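Local coordinates for putative uncharacterized protein (Mycobacterium tuberculosis, PDB 2ZQ5) that probably transfers a sulfo group from the donor PAPS to an acceptor that has yet to be identified, at residues V96-T104 with V258-L268. Sequence-based numbering, arbitrary orientation.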
loop_
_atom_site.group_PDB
_atom_site.type_symbol
_atom_site.label_atom_id
_atom_site.label_comp_id
_atom_site.label_asym_id
_atom_site.label_seq_id
_atom_site.Cartn_x
_atom_site.Cartn_y
_atom_site.Cartn_z
ATOM N N VAL A 96 -10.069 2.950 0.918
ATOM C CA VAL A 96 -9.673 4.136 1.659
ATOM C C VAL A 96 -8.357 4.625 1.072
ATOM O O VAL A 96 -7.468 3.828 0.769
ATOM C CB VAL A 96 -9.443 3.828 3.158
ATOM C CG1 VAL A 96 -8.955 5.080 3.885
ATOM C CG2 VAL A 96 -10.726 3.316 3.790
ATOM N N THR A 97 -8.229 5.932 0.892
ATOM C CA THR A 97 -6.986 6.464 0.366
ATOM C C THR A 97 -6.770 7.884 0.867
ATOM O O THR A 97 -7.680 8.508 1.427
ATOM C CB THR A 97 -6.949 6.403 -1.186
ATOM O OG1 THR A 97 -5.611 6.639 -1.636
ATOM C CG2 THR A 97 -7.880 7.435 -1.803
ATOM N N GLY A 98 -5.552 8.373 0.675
ATOM C CA GLY A 98 -5.182 9.699 1.127
ATOM C C GLY A 98 -3.720 9.643 1.522
ATOM O O GLY A 98 -3.107 8.577 1.477
ATOM N N LEU A 99 -3.155 10.781 1.903
ATOM C CA LEU A 99 -1.752 10.830 2.303
ATOM C C LEU A 99 -1.530 10.212 3.669
ATOM O O LEU A 99 -2.461 10.059 4.458
ATOM C CB LEU A 99 -1.258 12.278 2.349
ATOM C CG LEU A 99 -0.769 12.933 1.058
ATOM C CD1 LEU A 99 -1.791 12.782 -0.051
ATOM C CD2 LEU A 99 -0.482 14.406 1.336
ATOM N N VAL A 100 -0.284 9.848 3.946
ATOM C CA VAL A 100 0.034 9.304 5.252
ATOM C C VAL A 100 -0.162 10.497 6.189
ATOM O O VAL A 100 -0.027 11.649 5.765
ATOM C CB VAL A 100 1.497 8.805 5.316
ATOM C CG1 VAL A 100 2.453 9.952 5.054
ATOM C CG2 VAL A 100 1.774 8.175 6.672
ATOM N N ARG A 101 -0.507 10.221 7.442
ATOM C CA ARG A 101 -0.738 11.255 8.451
ATOM C C ARG A 101 -2.073 11.986 8.286
ATOM O O ARG A 101 -2.246 13.088 8.813
ATOM C CB ARG A 101 0.402 12.287 8.445
ATOM C CG ARG A 101 1.799 11.707 8.612
ATOM C CD ARG A 101 1.958 10.935 9.909
ATOM N NE ARG A 101 3.335 10.479 10.083
ATOM C CZ ARG A 101 3.724 9.582 10.984
ATOM N NH1 ARG A 101 2.837 9.031 11.803
ATOM N NH2 ARG A 101 5.001 9.236 11.066
ATOM N N THR A 102 -3.017 11.389 7.558
ATOM C CA THR A 102 -4.329 12.014 7.373
ATOM C C THR A 102 -5.465 11.165 7.940
ATOM O O THR A 102 -6.640 11.488 7.757
ATOM C CB THR A 102 -4.643 12.302 5.884
ATOM O OG1 THR A 102 -4.727 11.070 5.154
ATOM C CG2 THR A 102 -3.567 13.180 5.274
ATOM N N GLY A 103 -5.111 10.077 8.617
ATOM C CA GLY A 103 -6.120 9.223 9.219
ATOM C C GLY A 103 -6.525 7.976 8.452
ATOM O O GLY A 103 -7.476 7.300 8.843
ATOM N N THR A 104 -5.816 7.651 7.378
ATOM C CA THR A 104 -6.177 6.465 6.602
ATOM C C THR A 104 -6.055 5.179 7.415
ATOM O O THR A 104 -6.881 4.277 7.281
ATOM C CB THR A 104 -5.318 6.315 5.325
ATOM O OG1 THR A 104 -3.939 6.166 5.683
ATOM C CG2 THR A 104 -5.500 7.521 4.412
ATOM N N VAL A 258 -2.119 19.824 3.833
ATOM C CA VAL A 258 -0.789 19.262 3.647
ATOM C C VAL A 258 0.357 20.030 4.295
ATOM O O VAL A 258 1.337 19.422 4.726
ATOM C CB VAL A 258 -0.515 19.031 2.138
ATOM C CG1 VAL A 258 0.862 18.407 1.930
ATOM C CG2 VAL A 258 -1.594 18.108 1.562
ATOM N N GLU A 259 0.246 21.352 4.392
ATOM C CA GLU A 259 1.320 22.115 5.014
ATOM C C GLU A 259 1.496 21.744 6.488
ATOM O O GLU A 259 2.542 22.018 7.077
ATOM C CB GLU A 259 1.077 23.629 4.878
ATOM C CG GLU A 259 -0.108 24.161 5.673
ATOM C CD GLU A 259 -1.405 24.147 4.886
ATOM O OE1 GLU A 259 -1.550 23.308 3.975
ATOM O OE2 GLU A 259 -2.290 24.974 5.189
ATOM N N THR A 260 0.485 21.112 7.083
ATOM C CA THR A 260 0.569 20.721 8.488
ATOM C C THR A 260 1.141 19.321 8.694
ATOM O O THR A 260 1.364 18.907 9.831
ATOM C CB THR A 260 -0.810 20.782 9.196
ATOM O OG1 THR A 260 -1.679 19.778 8.659
ATOM C CG2 THR A 260 -1.442 22.149 9.010
ATOM N N ILE A 261 1.383 18.594 7.606
ATOM C CA ILE A 261 1.929 17.242 7.717
ATOM C C ILE A 261 3.147 16.949 6.837
ATOM O O ILE A 261 3.802 15.922 7.017
ATOM C CB ILE A 261 0.854 16.161 7.407
ATOM C CG1 ILE A 261 0.239 16.404 6.023
ATOM C CG2 ILE A 261 -0.219 16.163 8.487
ATOM C CD1 ILE A 261 -0.665 15.276 5.553
ATOM N N MET A 262 3.459 17.839 5.897
ATOM C CA MET A 262 4.593 17.616 4.998
ATOM C C MET A 262 5.904 17.338 5.737
ATOM O O MET A 262 6.639 16.418 5.372
ATOM C CB MET A 262 4.766 18.807 4.047
ATOM C CG MET A 262 5.900 18.649 3.023
ATOM S SD MET A 262 5.876 17.121 2.020
ATOM C CE MET A 262 4.521 17.447 0.919
ATOM N N ALA A 263 6.206 18.111 6.776
ATOM C CA ALA A 263 7.447 17.872 7.513
ATOM C C ALA A 263 7.437 16.479 8.138
ATOM O O ALA A 263 8.434 15.758 8.081
ATOM C CB ALA A 263 7.638 18.933 8.593
ATOM N N SER A 264 6.301 16.103 8.721
ATOM C CA SER A 264 6.150 14.799 9.359
ATOM C C SER A 264 6.313 13.679 8.336
ATOM O O SER A 264 6.934 12.652 8.616
ATOM C CB SER A 264 4.775 14.700 10.022
ATOM O OG SER A 264 4.589 13.437 10.639
ATOM N N MET A 265 5.751 13.884 7.149
ATOM C CA MET A 265 5.842 12.901 6.077
ATOM C C MET A 265 7.296 12.690 5.675
ATOM O O MET A 265 7.745 11.556 5.487
ATOM C CB MET A 265 5.033 13.373 4.866
ATOM C CG MET A 265 3.536 13.455 5.120
ATOM S SD MET A 265 2.668 14.371 3.833
ATOM C CE MET A 265 3.013 13.356 2.420
ATOM N N CYS A 266 8.033 13.788 5.546
ATOM C CA CYS A 266 9.436 13.713 5.165
ATOM C C CYS A 266 10.286 13.085 6.265
ATOM O O CYS A 266 11.201 12.313 5.984
ATOM C CB CYS A 266 9.963 15.110 4.830
ATOM S SG CYS A 266 9.260 15.825 3.320
ATOM N N SER A 267 9.975 13.418 7.515
ATOM C CA SER A 267 10.706 12.876 8.652
ATOM C C SER A 267 10.517 11.364 8.723
ATOM O O SER A 267 11.453 10.629 9.033
ATOM C CB SER A 267 10.220 13.531 9.946
ATOM O OG SER A 267 10.943 13.052 11.067
ATOM N N LEU A 268 9.306 10.898 8.430
ATOM C CA LEU A 268 9.037 9.463 8.451
ATOM C C LEU A 268 9.889 8.768 7.392
ATOM O O LEU A 268 10.511 7.739 7.656
ATOM C CB LEU A 268 7.555 9.188 8.178
ATOM C CG LEU A 268 7.167 7.719 7.975
ATOM C CD1 LEU A 268 7.522 6.914 9.211
ATOM C CD2 LEU A 268 5.680 7.617 7.682
#
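Leu99, Val100 and Arg101 pack their side chains against Ile261, Met265 and Leu268 in a largely apolar loop-to-helix contact, where the loop between strand 94-97 and helix 104-111 leans on the N-terminal half of helix 262-272 and the turn before it. Leu99 CD2 lies between two partners, 3.8 Å from Met265 CE and 3.9 Å from Val258 CG2, and its side chain meets both at about a right angle. In Met265 the bend at the last torsion (chi3 62°) turns CE towards Leu99, while its CG lies 3.7 Å from Val100 CG1. Leu297 of helix 282-304 and Leu236 of helix 234-237 also touch Leu99. Ile261, at the N-cap position of its helix, sends CD1 to within 3.6 Å of Thr102 CG2; its other branch, CG2, sits 3.7 Å from Arg101 O, a carbonyl that accepts a hydrogen bond from Arg256 NH1. Nearer the solvent, the Arg101 chain folds at chi2 (-59°) past Ser264, and its NH2 lies 3.8 Å from Leu268 CD2, the guanidinium oblique to both residues. Within the loop, Leu99 to Thr102 form a type II turn, braced by a 2.6 Å hydrogen bond from Thr102 OG1 to Leu99 O; Thr102 OG1 also hydrogen-bonds Thr254 OG1, tying the turn to neighbouring strand 250-255. A glycine-containing loop running from a central parallel strand into a helix N-terminus, with Lys231 NZ hydrogen-bonded to Thr104 OG1 and helix 262-272 packed alongside, is consistent with the P-loop-like phosphosulfate-binding loop of the sulfotransferase fold.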